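Local coordinates for sensor protein (Rhodopseudomonas palustris, PDB 2OOL) that senses light through a biliverdin held in the GAF domain of the PAS-GAF part crystallised here, and probably relays the signal as a histidine kinase, at residues A[145-148]-A[149-153]; A[205-208]-A[209-212]; A[307-310]-A[311-314]; A[321-324]-A[325-329]. All blocks are in the same frame, centred on the assembly; numbering follows the deposited sequence. Where two conformers were deposited one is given.

Contact 1: residues A[145-148]-A[149-153]; sequences FFRS and VRVAI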
loop_
_atom_site.group_PDB
_atom_site.type_symbol
_atom_site.label_atom_id
_atom_site.label_comp_id
_atom_site.label_asym_id
_atom_site.label_seq_id
_atom_site.Cartn_x
_atom_site.Cartn_y
_atom_site.Cartn_z
ATOM N N PHE A 145 1.403 7.347 -1.524
ATOM C CA PHE A 145 0.252 6.486 -1.661
ATOM C C PHE A 145 0.333 5.298 -0.704
ATOM O O PHE A 145 -0.614 5.067 0.037
ATOM C CB PHE A 145 0.197 5.992 -3.104
ATOM C CG PHE A 145 -0.914 5.058 -3.393
ATOM C CD1 PHE A 145 -2.196 5.532 -3.587
ATOM C CD2 PHE A 145 -0.668 3.705 -3.571
ATOM C CE1 PHE A 145 -3.229 4.660 -3.908
ATOM C CE2 PHE A 145 -1.709 2.818 -3.919
ATOM C CZ PHE A 145 -2.985 3.307 -4.074
ATOM N N PHE A 146 1.455 4.568 -0.724
ATOM C CA PHE A 146 1.637 3.420 0.163
ATOM C C PHE A 146 1.542 3.823 1.645
ATOM O O PHE A 146 0.937 3.127 2.460
ATOM C CB PHE A 146 2.992 2.751 -0.044
ATOM C CG PHE A 146 3.150 2.019 -1.353
ATOM C CD1 PHE A 146 2.072 1.639 -2.134
ATOM C CD2 PHE A 146 4.425 1.686 -1.785
ATOM C CE1 PHE A 146 2.276 0.960 -3.337
ATOM C CE2 PHE A 146 4.630 1.026 -2.957
ATOM C CZ PHE A 146 3.553 0.647 -3.744
ATOM N N ARG A 147 2.162 4.940 1.987
ATOM C CA ARG A 147 2.131 5.447 3.357
ATOM C C ARG A 147 0.704 5.721 3.817
ATOM O O ARG A 147 0.330 5.295 4.903
ATOM C CB ARG A 147 2.996 6.725 3.463
ATOM C CG ARG A 147 2.923 7.456 4.771
ATOM C CD ARG A 147 3.805 8.671 4.700
ATOM N NE ARG A 147 3.247 9.707 3.832
ATOM C CZ ARG A 147 3.963 10.603 3.142
ATOM N NH1 ARG A 147 5.294 10.603 3.171
ATOM N NH2 ARG A 147 3.339 11.508 2.395
ATOM N N SER A 148 -0.095 6.382 2.972
ATOM C CA SER A 148 -1.487 6.679 3.344
ATOM C C SER A 148 -2.307 5.396 3.521
ATOM O O SER A 148 -3.031 5.267 4.499
ATOM C CB SER A 148 -2.189 7.670 2.375
ATOM O OG SER A 148 -2.425 7.101 1.107
ATOM N N VAL A 149 -2.181 4.433 2.604
ATOM C CA VAL A 149 -2.873 3.135 2.778
ATOM C C VAL A 149 -2.467 2.440 4.111
ATOM O O VAL A 149 -3.312 1.980 4.876
ATOM C CB VAL A 149 -2.688 2.198 1.570
ATOM C CG1 VAL A 149 -3.214 0.793 1.903
ATOM C CG2 VAL A 149 -3.389 2.761 0.323
ATOM N N ARG A 150 -1.178 2.446 4.423
ATOM C CA ARG A 150 -0.671 1.858 5.668
ATOM C C ARG A 150 -1.241 2.524 6.954
ATOM O O ARG A 150 -1.674 1.819 7.886
ATOM C CB ARG A 150 0.869 1.872 5.669
ATOM C CG ARG A 150 1.480 1.376 6.983
ATOM C CD ARG A 150 2.997 1.553 7.056
ATOM N NE ARG A 150 3.415 2.943 7.273
ATOM C CZ ARG A 150 3.335 3.593 8.430
ATOM N NH1 ARG A 150 3.752 4.854 8.494
ATOM N NH2 ARG A 150 2.830 3.011 9.519
ATOM N N VAL A 151 -1.232 3.855 7.027
ATOM C CA VAL A 151 -1.710 4.503 8.248
ATOM C C VAL A 151 -3.237 4.341 8.362
ATOM O O VAL A 151 -3.745 4.109 9.435
ATOM C CB VAL A 151 -1.156 5.981 8.502
ATOM C CG1 VAL A 151 0.226 6.211 7.870
ATOM C CG2 VAL A 151 -2.163 7.096 8.137
ATOM N N ALA A 152 -3.955 4.397 7.246
ATOM C CA ALA A 152 -5.409 4.094 7.215
ATOM C C ALA A 152 -5.756 2.679 7.730
ATOM O O ALA A 152 -6.660 2.535 8.534
ATOM C CB ALA A 152 -5.962 4.292 5.816
ATOM N N ILE A 153 -5.062 1.649 7.253
ATOM C CA ILE A 153 -5.306 0.262 7.708
ATOM C C ILE A 153 -5.113 0.148 9.225
ATOM O O ILE A 153 -5.895 -0.473 9.927
ATOM C CB ILE A 153 -4.317 -0.748 7.066
ATOM C CG1 ILE A 153 -4.649 -1.016 5.603
ATOM C CG2 ILE A 153 -4.308 -2.089 7.838
ATOM C CD1 ILE A 153 -3.604 -1.937 4.902
#

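Contact 2: residues A[205-208]-A[209-212]; sequences PSLL and DFHF. With LBV (3-[2-[(Z)-[3-(2-carboxyethyl)-5-[(Z)-(4-ethenyl-3-methyl-5-oxidanylidene-pyrrol-2-ylidene)methyl]-4-methyl-pyrrol-1-ium -2-ylidene]methyl]-5-[(Z)-[(3E)-3-ethylidene-4-methyl-5-oxidanylidene-pyrrolidin-2-ylidene]methyl]-4-methyl-1H-pyrrol-3- yl]propanoic acid), chain C.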
loop_
_atom_site.group_PDB
_atom_site.type_symbol
_atom_site.label_atom_id
_atom_site.label_comp_id
_atom_site.label_asym_id
_atom_site.label_seq_id
_atom_site.Cartn_x
_atom_site.Cartn_y
_atom_site.Cartn_z
ATOM N N PRO A 205 -22.878 18.422 -2.526
ATOM C CA PRO A 205 -23.978 18.088 -1.632
ATOM C C PRO A 205 -23.808 16.729 -0.926
ATOM O O PRO A 205 -23.253 15.771 -1.509
ATOM C CB PRO A 205 -25.201 18.024 -2.564
ATOM C CG PRO A 205 -24.736 18.307 -3.934
ATOM C CD PRO A 205 -23.263 18.349 -3.950
ATOM N N SER A 206 -24.350 16.661 0.283
ATOM C CA SER A 206 -24.307 15.512 1.185
ATOM C C SER A 206 -25.551 14.635 1.045
ATOM O O SER A 206 -26.672 15.158 0.894
ATOM C CB SER A 206 -24.268 16.014 2.629
ATOM O OG SER A 206 -24.214 14.945 3.547
ATOM N N LEU A 207 -25.346 13.311 1.067
ATOM C CA LEU A 207 -26.440 12.335 1.192
ATOM C C LEU A 207 -26.367 11.557 2.519
ATOM O O LEU A 207 -26.970 10.502 2.661
ATOM C CB LEU A 207 -26.391 11.353 0.028
ATOM C CG LEU A 207 -26.499 11.959 -1.370
ATOM C CD1 LEU A 207 -26.203 10.937 -2.428
ATOM C CD2 LEU A 207 -27.870 12.572 -1.573
ATOM N N LEU A 208 -25.619 12.069 3.482
ATOM C CA LEU A 208 -25.432 11.393 4.758
ATOM C C LEU A 208 -26.775 11.119 5.462
ATOM O O LEU A 208 -27.678 11.953 5.440
ATOM C CB LEU A 208 -24.545 12.251 5.683
ATOM C CG LEU A 208 -24.171 11.575 6.997
ATOM C CD1 LEU A 208 -23.513 10.235 6.765
ATOM C CD2 LEU A 208 -23.304 12.521 7.896
ATOM N N ASP A 209 -26.884 9.939 6.078
ATOM C CA ASP A 209 -28.080 9.513 6.792
ATOM C C ASP A 209 -29.285 9.265 5.870
ATOM O O ASP A 209 -30.321 8.844 6.355
ATOM C CB ASP A 209 -28.461 10.505 7.919
ATOM C CG ASP A 209 -27.428 10.562 9.049
ATOM O OD1 ASP A 209 -26.629 9.612 9.203
ATOM O OD2 ASP A 209 -27.421 11.563 9.810
ATOM N N PHE A 210 -29.161 9.497 4.561
ATOM C CA PHE A 210 -30.277 9.290 3.624
ATOM C C PHE A 210 -30.595 7.795 3.429
ATOM O O PHE A 210 -29.722 6.961 3.548
ATOM C CB PHE A 210 -29.969 9.894 2.250
ATOM C CG PHE A 210 -30.221 11.361 2.152
ATOM C CD1 PHE A 210 -30.993 11.866 1.115
ATOM C CD2 PHE A 210 -29.686 12.248 3.075
ATOM C CE1 PHE A 210 -31.241 13.233 1.019
ATOM C CE2 PHE A 210 -29.942 13.609 2.990
ATOM C CZ PHE A 210 -30.716 14.104 1.964
ATOM N N HIS A 211 -31.861 7.494 3.143
ATOM C CA HIS A 211 -32.350 6.132 2.947
ATOM C C HIS A 211 -32.781 5.976 1.492
ATOM O O HIS A 211 -33.320 6.905 0.885
ATOM C CB HIS A 211 -33.549 5.817 3.856
ATOM C CG HIS A 211 -33.197 5.599 5.296
ATOM N ND1 HIS A 211 -32.951 4.352 5.823
ATOM C CD2 HIS A 211 -33.085 6.468 6.327
ATOM C CE1 HIS A 211 -32.678 4.463 7.111
ATOM N NE2 HIS A 211 -32.760 5.737 7.442
ATOM N N PHE A 212 -32.552 4.791 0.944
ATOM C CA PHE A 212 -32.816 4.527 -0.469
ATOM C C PHE A 212 -33.552 3.209 -0.574
ATOM O O PHE A 212 -33.256 2.294 0.192
ATOM C CB PHE A 212 -31.484 4.504 -1.261
ATOM C CG PHE A 212 -30.899 5.861 -1.473
ATOM C CD1 PHE A 212 -30.149 6.474 -0.465
ATOM C CD2 PHE A 212 -31.160 6.573 -2.637
ATOM C CE1 PHE A 212 -29.647 7.767 -0.619
ATOM C CE2 PHE A 212 -30.659 7.870 -2.800
ATOM C CZ PHE A 212 -29.899 8.464 -1.778
HETATM C C1A LBV C . -33.009 2.130 -10.206
HETATM C C1B LBV C . -29.875 -0.793 -11.385
HETATM O O1B LBV C . -24.956 -3.119 -14.891
HETATM C C1C LBV C . -26.331 0.474 -8.848
HETATM O O1C LBV C . -21.412 2.070 -8.299
HETATM C C1D LBV C . -26.802 3.857 -5.565
HETATM C C2A LBV C . -34.240 1.439 -10.739
HETATM C C2B LBV C . -29.132 -1.769 -12.065
HETATM O O2B LBV C . -23.817 -3.218 -13.009
HETATM C C2C LBV C . -25.083 0.660 -8.216
HETATM O O2C LBV C . -22.752 3.229 -9.625
HETATM C C2D LBV C . -27.493 4.329 -4.430
HETATM C C3A LBV C . -33.545 0.203 -11.336
HETATM C C3B LBV C . -27.818 -1.710 -11.608
HETATM C C3C LBV C . -25.291 1.570 -7.191
HETATM C C3D LBV C . -26.689 5.296 -3.868
HETATM C C4A LBV C . -32.144 0.287 -11.106
HETATM C C4B LBV C . -27.774 -0.709 -10.593
HETATM C C4C LBV C . -26.640 1.961 -7.219
HETATM C C4D LBV C . -25.543 5.395 -4.669
HETATM C CAA LBV C . -34.171 -0.876 -12.000
HETATM C CAB LBV C . -26.659 -2.582 -12.116
HETATM C CAC LBV C . -23.693 0.047 -8.501
HETATM C CAD LBV C . -27.018 6.027 -2.751
HETATM C CBA LBV C . -35.700 -1.112 -12.243
HETATM C CBB LBV C . -25.755 -1.834 -13.075
HETATM C CBC LBV C . -22.963 0.833 -9.635
HETATM C CBD LBV C . -26.180 6.985 -2.192
HETATM C CGB LBV C . -24.751 -2.817 -13.708
HETATM C CGC LBV C . -22.309 2.168 -9.151
HETATM C CHB LBV C . -31.260 -0.699 -11.583
HETATM C CHC LBV C . -26.543 -0.404 -9.935
HETATM C CHD LBV C . -27.312 2.851 -6.376
HETATM C CMA LBV C . -34.864 2.324 -11.830
HETATM C CMB LBV C . -29.661 -2.721 -13.161
HETATM C CMC LBV C . -24.152 2.011 -6.246
HETATM C CMD LBV C . -28.862 3.887 -3.867
HETATM N N_A LBV C . -31.886 1.422 -10.446
HETATM O O_A LBV C . -33.018 3.207 -9.618
HETATM N N_B LBV C . -29.023 -0.220 -10.518
HETATM N N_C LBV C . -27.202 1.284 -8.222
HETATM N N_D LBV C . -25.670 4.528 -5.673
HETATM O O_D LBV C . -24.562 6.144 -4.523
#

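Contact 3: residues A[307-310]-A[311-314]; sequences SYEV and RQAC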
loop_
_atom_site.group_PDB
_atom_site.type_symbol
_atom_site.label_atom_id
_atom_site.label_comp_id
_atom_site.label_asym_id
_atom_site.label_seq_id
_atom_site.Cartn_x
_atom_site.Cartn_y
_atom_site.Cartn_z
ATOM N N SER A 307 -7.202 4.172 -11.874
ATOM C CA SER A 307 -6.402 3.038 -12.442
ATOM C C SER A 307 -6.646 1.718 -11.724
ATOM O O SER A 307 -7.130 1.695 -10.620
ATOM C CB SER A 307 -4.906 3.335 -12.390
ATOM O OG SER A 307 -4.415 3.143 -11.066
ATOM N N TYR A 308 -6.288 0.594 -12.334
ATOM C CA TYR A 308 -6.560 -0.684 -11.727
ATOM C C TYR A 308 -5.940 -0.800 -10.323
ATOM O O TYR A 308 -6.560 -1.362 -9.397
ATOM C CB TYR A 308 -6.001 -1.778 -12.591
ATOM C CG TYR A 308 -6.490 -3.152 -12.255
ATOM C CD1 TYR A 308 -7.725 -3.584 -12.696
ATOM C CD2 TYR A 308 -5.712 -4.019 -11.523
ATOM C CE1 TYR A 308 -8.168 -4.861 -12.415
ATOM C CE2 TYR A 308 -6.144 -5.300 -11.242
ATOM C CZ TYR A 308 -7.371 -5.705 -11.675
ATOM O OH TYR A 308 -7.817 -6.987 -11.403
ATOM N N GLU A 309 -4.698 -0.315 -10.192
ATOM C CA GLU A 309 -3.948 -0.427 -8.967
ATOM C C GLU A 309 -4.584 0.431 -7.851
ATOM O O GLU A 309 -4.602 0.006 -6.700
ATOM C CB GLU A 309 -2.467 0.005 -9.161
ATOM C CG GLU A 309 -1.622 -0.868 -10.122
ATOM C CD GLU A 309 -1.583 -0.334 -11.556
ATOM O OE1 GLU A 309 -2.599 0.254 -12.010
ATOM O OE2 GLU A 309 -0.522 -0.493 -12.221
ATOM N N VAL A 310 -5.120 1.605 -8.192
ATOM C CA VAL A 310 -5.858 2.392 -7.218
ATOM C C VAL A 310 -7.136 1.688 -6.752
ATOM O O VAL A 310 -7.477 1.742 -5.557
ATOM C CB VAL A 310 -6.125 3.825 -7.684
ATOM C CG1 VAL A 310 -7.033 4.569 -6.660
ATOM C CG2 VAL A 310 -4.775 4.595 -7.823
ATOM N N ARG A 311 -7.810 0.999 -7.668
ATOM C CA ARG A 311 -8.988 0.194 -7.352
ATOM C C ARG A 311 -8.632 -0.971 -6.471
ATOM O O ARG A 311 -9.390 -1.267 -5.543
ATOM C CB ARG A 311 -9.767 -0.229 -8.629
ATOM C CG ARG A 311 -10.175 1.016 -9.448
ATOM C CD ARG A 311 -11.252 0.886 -10.506
ATOM N NE ARG A 311 -11.229 -0.290 -11.359
ATOM C CZ ARG A 311 -10.545 -0.401 -12.507
ATOM N NH1 ARG A 311 -9.718 0.558 -12.931
ATOM N NH2 ARG A 311 -10.660 -1.495 -13.227
ATOM N N GLN A 312 -7.483 -1.618 -6.695
ATOM C CA GLN A 312 -7.031 -2.681 -5.811
ATOM C C GLN A 312 -6.756 -2.147 -4.379
ATOM O O GLN A 312 -6.896 -2.901 -3.396
ATOM C CB GLN A 312 -5.774 -3.360 -6.319
ATOM C CG GLN A 312 -5.928 -4.201 -7.583
ATOM C CD GLN A 312 -4.597 -4.799 -8.014
ATOM O OE1 GLN A 312 -3.608 -4.071 -8.284
ATOM N NE2 GLN A 312 -4.544 -6.113 -8.041
ATOM N N ALA A 313 -6.331 -0.882 -4.282
ATOM C CA ALA A 313 -6.080 -0.253 -2.980
ATOM C C ALA A 313 -7.397 -0.019 -2.231
ATOM O O ALA A 313 -7.501 -0.372 -1.087
ATOM C CB ALA A 313 -5.302 1.046 -3.129
ATOM N N CYS A 314 -8.388 0.559 -2.898
ATOM C CA CYS A 314 -9.740 0.676 -2.377
ATOM C C CYS A 314 -10.324 -0.649 -1.888
ATOM O O CYS A 314 -11.057 -0.667 -0.896
ATOM C CB CYS A 314 -10.678 1.310 -3.426
ATOM S SG CYS A 314 -10.164 3.014 -4.005
#

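Contact 4: residues A[321-324]-A[325-329]; sequences LTWQ and IGVLE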
loop_
_atom_site.group_PDB
_atom_site.type_symbol
_atom_site.label_atom_id
_atom_site.label_comp_id
_atom_site.label_asym_id
_atom_site.label_seq_id
_atom_site.Cartn_x
_atom_site.Cartn_y
_atom_site.Cartn_z
ATOM N N LEU A 321 -11.858 -2.881 6.482
ATOM C CA LEU A 321 -13.113 -2.353 7.034
ATOM C C LEU A 321 -14.032 -3.545 7.337
ATOM O O LEU A 321 -14.577 -3.663 8.436
ATOM C CB LEU A 321 -13.807 -1.404 6.032
ATOM C CG LEU A 321 -15.139 -0.753 6.458
ATOM C CD1 LEU A 321 -15.003 0.048 7.795
ATOM C CD2 LEU A 321 -15.781 0.119 5.390
ATOM N N THR A 322 -14.190 -4.428 6.364
ATOM C CA THR A 322 -15.023 -5.620 6.520
ATOM C C THR A 322 -14.667 -6.417 7.770
ATOM O O THR A 322 -15.543 -6.752 8.569
ATOM C CB THR A 322 -14.924 -6.499 5.264
ATOM O OG1 THR A 322 -15.232 -5.694 4.108
ATOM C CG2 THR A 322 -15.871 -7.715 5.350
ATOM N N TRP A 323 -13.388 -6.693 7.978
ATOM C CA TRP A 323 -12.952 -7.356 9.213
ATOM C C TRP A 323 -13.327 -6.580 10.488
ATOM O O TRP A 323 -13.748 -7.176 11.496
ATOM C CB TRP A 323 -11.444 -7.527 9.196
ATOM C CG TRP A 323 -10.891 -8.051 10.445
ATOM C CD1 TRP A 323 -10.241 -7.357 11.406
ATOM C CD2 TRP A 323 -10.922 -9.410 10.877
ATOM N NE1 TRP A 323 -9.874 -8.192 12.426
ATOM C CE2 TRP A 323 -10.286 -9.461 12.130
ATOM C CE3 TRP A 323 -11.445 -10.589 10.333
ATOM C CZ2 TRP A 323 -10.141 -10.652 12.853
ATOM C CZ3 TRP A 323 -11.293 -11.781 11.050
ATOM C CH2 TRP A 323 -10.651 -11.798 12.296
ATOM N N GLN A 324 -13.157 -5.259 10.459
ATOM C CA GLN A 324 -13.422 -4.456 11.634
ATOM C C GLN A 324 -14.912 -4.330 11.962
ATOM O O GLN A 324 -15.290 -4.226 13.131
ATOM C CB GLN A 324 -12.792 -3.076 11.517
ATOM C CG GLN A 324 -12.651 -2.352 12.875
ATOM C CD GLN A 324 -11.563 -2.921 13.800
ATOM O OE1 GLN A 324 -10.913 -3.936 13.509
ATOM N NE2 GLN A 324 -11.347 -2.241 14.901
ATOM N N ILE A 325 -15.752 -4.319 10.944
ATOM C CA ILE A 325 -17.202 -4.382 11.142
ATOM C C ILE A 325 -17.548 -5.559 12.042
ATOM O O ILE A 325 -18.269 -5.399 13.034
ATOM C CB ILE A 325 -17.946 -4.552 9.798
ATOM C CG1 ILE A 325 -17.982 -3.209 9.040
ATOM C CG2 ILE A 325 -19.349 -5.075 10.071
ATOM C CD1 ILE A 325 -18.234 -3.280 7.527
ATOM N N GLY A 326 -16.996 -6.721 11.698
ATOM C CA GLY A 326 -17.166 -7.937 12.462
ATOM C C GLY A 326 -16.636 -7.822 13.879
ATOM O O GLY A 326 -17.339 -8.187 14.830
ATOM N N VAL A 327 -15.414 -7.303 14.027
ATOM C CA VAL A 327 -14.815 -7.107 15.363
ATOM C C VAL A 327 -15.734 -6.248 16.221
ATOM O O VAL A 327 -15.929 -6.535 17.415
ATOM C CB VAL A 327 -13.402 -6.483 15.299
ATOM C CG1 VAL A 327 -12.805 -6.376 16.682
ATOM C CG2 VAL A 327 -12.470 -7.313 14.392
ATOM N N LEU A 328 -16.306 -5.208 15.622
ATOM C CA LEU A 328 -17.201 -4.301 16.343
ATOM C C LEU A 328 -18.548 -4.950 16.692
ATOM O O LEU A 328 -19.003 -4.840 17.824
ATOM C CB LEU A 328 -17.398 -2.997 15.563
ATOM C CG LEU A 328 -16.163 -2.085 15.568
ATOM C CD1 LEU A 328 -16.344 -0.878 14.664
ATOM C CD2 LEU A 328 -15.799 -1.637 17.004
ATOM N N GLU A 329 -19.168 -5.623 15.725
ATOM C CA GLU A 329 -20.399 -6.395 15.950
ATOM C C GLU A 329 -20.185 -7.359 17.124
ATOM O O GLU A 329 -20.895 -7.274 18.144
ATOM C CB GLU A 329 -20.861 -7.134 14.654
ATOM C CG GLU A 329 -22.124 -6.495 13.970
ATOM C CD GLU A 329 -22.221 -6.632 12.424
ATOM O OE1 GLU A 329 -22.495 -5.579 11.753
ATOM O OE2 GLU A 329 -22.053 -7.767 11.880
#

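Contact 1: residues A[145-148]-A[149-153]
Phe145 lays one face of its ring against the side chain of Val149, one helical turn further along, with CZ of Phe145 4.4 Å from CG2 of Val149. That methyl is set beside the backbone N of its own residue and opposite the carbonyl carbon, with CG1 anti to N (chi1 170°), and this places it also against the carbonyl of the preceding turn, CG2 of Val149 lying 3.6 Å from O of Phe145. The same oxygen accepts a nearly straight bond from Val149 N at 3.1 Å, N-H...O 173°. Arg150, Val151 and Ala152 donate in the same i to i+4 fashion to the carbonyls of Phe146, Arg147 and Ser148. On the flank of the helix, CG1 of Val151 approaches O of Arg147 to 3.1 Å and also lies over the rim of one face of the Arg150 guanidinium. The long arginine arms diverge, NE of Arg147 staying 6.7 Å from NH1 of Arg150, and each finds its polar partner on the second subunit: Arg150 forms a salt bridge with Glu315 of that subunit, and Arg147 a weak hydrogen bond to the backbone of its Asn103. Ser148 turns its hydroxyl to Glu172 of helix 162-177, while Val149 packs on Leu316 of helix 308-332 in its own chain. Helix 142-157 thus carries Phe145 and Val149 toward helices 162-177 and 308-332 of its own chain, while Phe146 and the arginines reach the second subunit, the arrangement of a helix in the dimer-forming helical bundle of a bacteriophytochrome.

Contact 2: residues A[205-208]-A[209-212]
Apolar contacts join Leu207 to Phe210 and, more loosely, to Phe212. The ring of Phe210 receives CA of Leu207 over one face, a CH-pi contact 4.1 Å from the centroid and displaced toward the rim, while the Leu207 side chain crosses the phenyl group at about a right angle and brings CD2 to 4.2 Å from CD1 of Phe210. At the edge of this ring, in its plane, sits O of Leu208, 3.1 Å from CD2 of Phe210. With CG anti to its carbonyl carbon (chi1 -82°), Phe210 folds back over the turn that precedes it.

Hydrogen bonds fix the backbone beneath these groups. Phe210 N donates to Leu207 O at 3.1 Å from above the carbonyl plane, closing a type II beta turn, and Leu208 N donates to Ser206 OG at 3.2 Å in an ST turn. Glu198 takes up the same hydroxyl and also Leu207 N, tying the turn to strand 193-200.

Chromophore contacts come from two side chains. Phe212 holds one face under the ring-D vinyl group, CAD of LBV lying over the ring centre, and its CG is 3.7 Å from the methyl CMD of LBV; CD1 of Leu207 reaches to 4.0 Å from CBD of LBV. Were Phe212 replaced by an alanine, the ring-D vinyl and the methyl CMD would probably lose the aromatic face they rest on, and a gap would open beside Leu207. Leu207 and Phe212 form part of the biliverdin pocket of a phytochrome GAF domain, built where a tight turn leads into the edge strand 211-212.

Contact 3: residues A[307-310]-A[311-314]
At the N-terminal turn of the long helix 308-332, Ser307 is the N-cap: its carbonyl O accepts from Arg311 N at 3.1 Å, and its OG accepts a weak capping bond from Val310 N at 3.3 Å; Asp137 is the stronger partner of that hydroxyl. Tyr308 stands between two side chains of the next turn. Its CG is anti to the backbone N (chi1 -166°), which holds the ring out from the helix, and the Gln312 chain, extended beyond CG, reaches back to it, CE2 of Tyr308 meeting CD of Gln312 at 3.6 Å with the ring and amide planes 47° apart. The Arg311 guanidinium, almost perpendicular to the ring, lies on its CD1 side, NH2 of Arg311 3.6 Å from CD1 of Tyr308, and takes CA of Tyr308 over one of its faces. A lysine in place of Gln312 has no amide to set against CD2 and CE2, and would probably leave that side of the tyrosine ring less supported and freer to turn. Further along, CG1 of Val310 touches SG of Cys314 at 4.4 Å, and Cys314 N bonds to Val310 O at 3.0 Å. Gln312 also packs on Arg154 of the second subunit. The bent Arg311 chain is tethered at both terminal nitrogens, NH1 to the carbonyl of Val306 and NH2 in a salt bridge to Glu134. Its cation is thus likely to be neutralised within the fold, joining the start of the helix to the PAS-side strand 128-134.

Contact 4: residues A[321-324]-A[325-329]
Val327 sits over one face of the Trp323 indole, an i to i+4 pair on the C-terminal half of helix 308-332, the helix that lines the dimer interface of this GAF domain. The methyl CG2 of Val327 rides 3.8 Å from the centroid of the five-membered ring, 28° off its normal, in a CH-pi contact offset toward the rim; NE1 of Trp323 is the ring atom it approaches most closely, at 3.4 Å. The indole reaches it because CG of Trp323 is anti to the backbone N (chi1 174°), laying the ring along the helix toward the following turn. The two side chains cross at a slant. Beyond the helix, the ring meets Trp323 of the second subunit edge-to-face, so Trp323 serves both the intrahelical pair and the subunit contact.

Gln324 takes a different course: its chain bends at chi2 (72°), bringing OE1 of Gln324 to 3.8 Å from CG2 of Val327, while NE2 makes weak bonds to the carbonyls of Gln157 and Ala159. On the flank facing the sheet, Leu321 and Ile325 meet slantwise and both rest on Ile286 of strand 280-288. The backbone bond of Ile325 N to Leu321 O is 2.8 Å long, whereas that of Gly326 N to Thr322 O is weak. CD1 of Ile325 comes within 4.1 Å of CG of Leu321.

Overall arrangement
Contacts 3 and 4 occupy the same helix, 308-332, with centres about 22 Å apart, and contact 1 lies on helix 142-157 beside its beginning, where Phe145 touches Ala313 and Val310. These three are partly buried and reach the second subunit, but by different chemistry: arginine charges and apolar packing in contact 1, packing by a glutamate and a glutamine in contact 3, aromatic rings in contact 4. Contact 2 differs from all of them. It is a surface turn leading into an edge strand, touches no other protein chain of the assembly, and directs two of its apolar side chains, Leu207 and Phe212, to the chromophore, with its centre about 26 Å from that of contact 3.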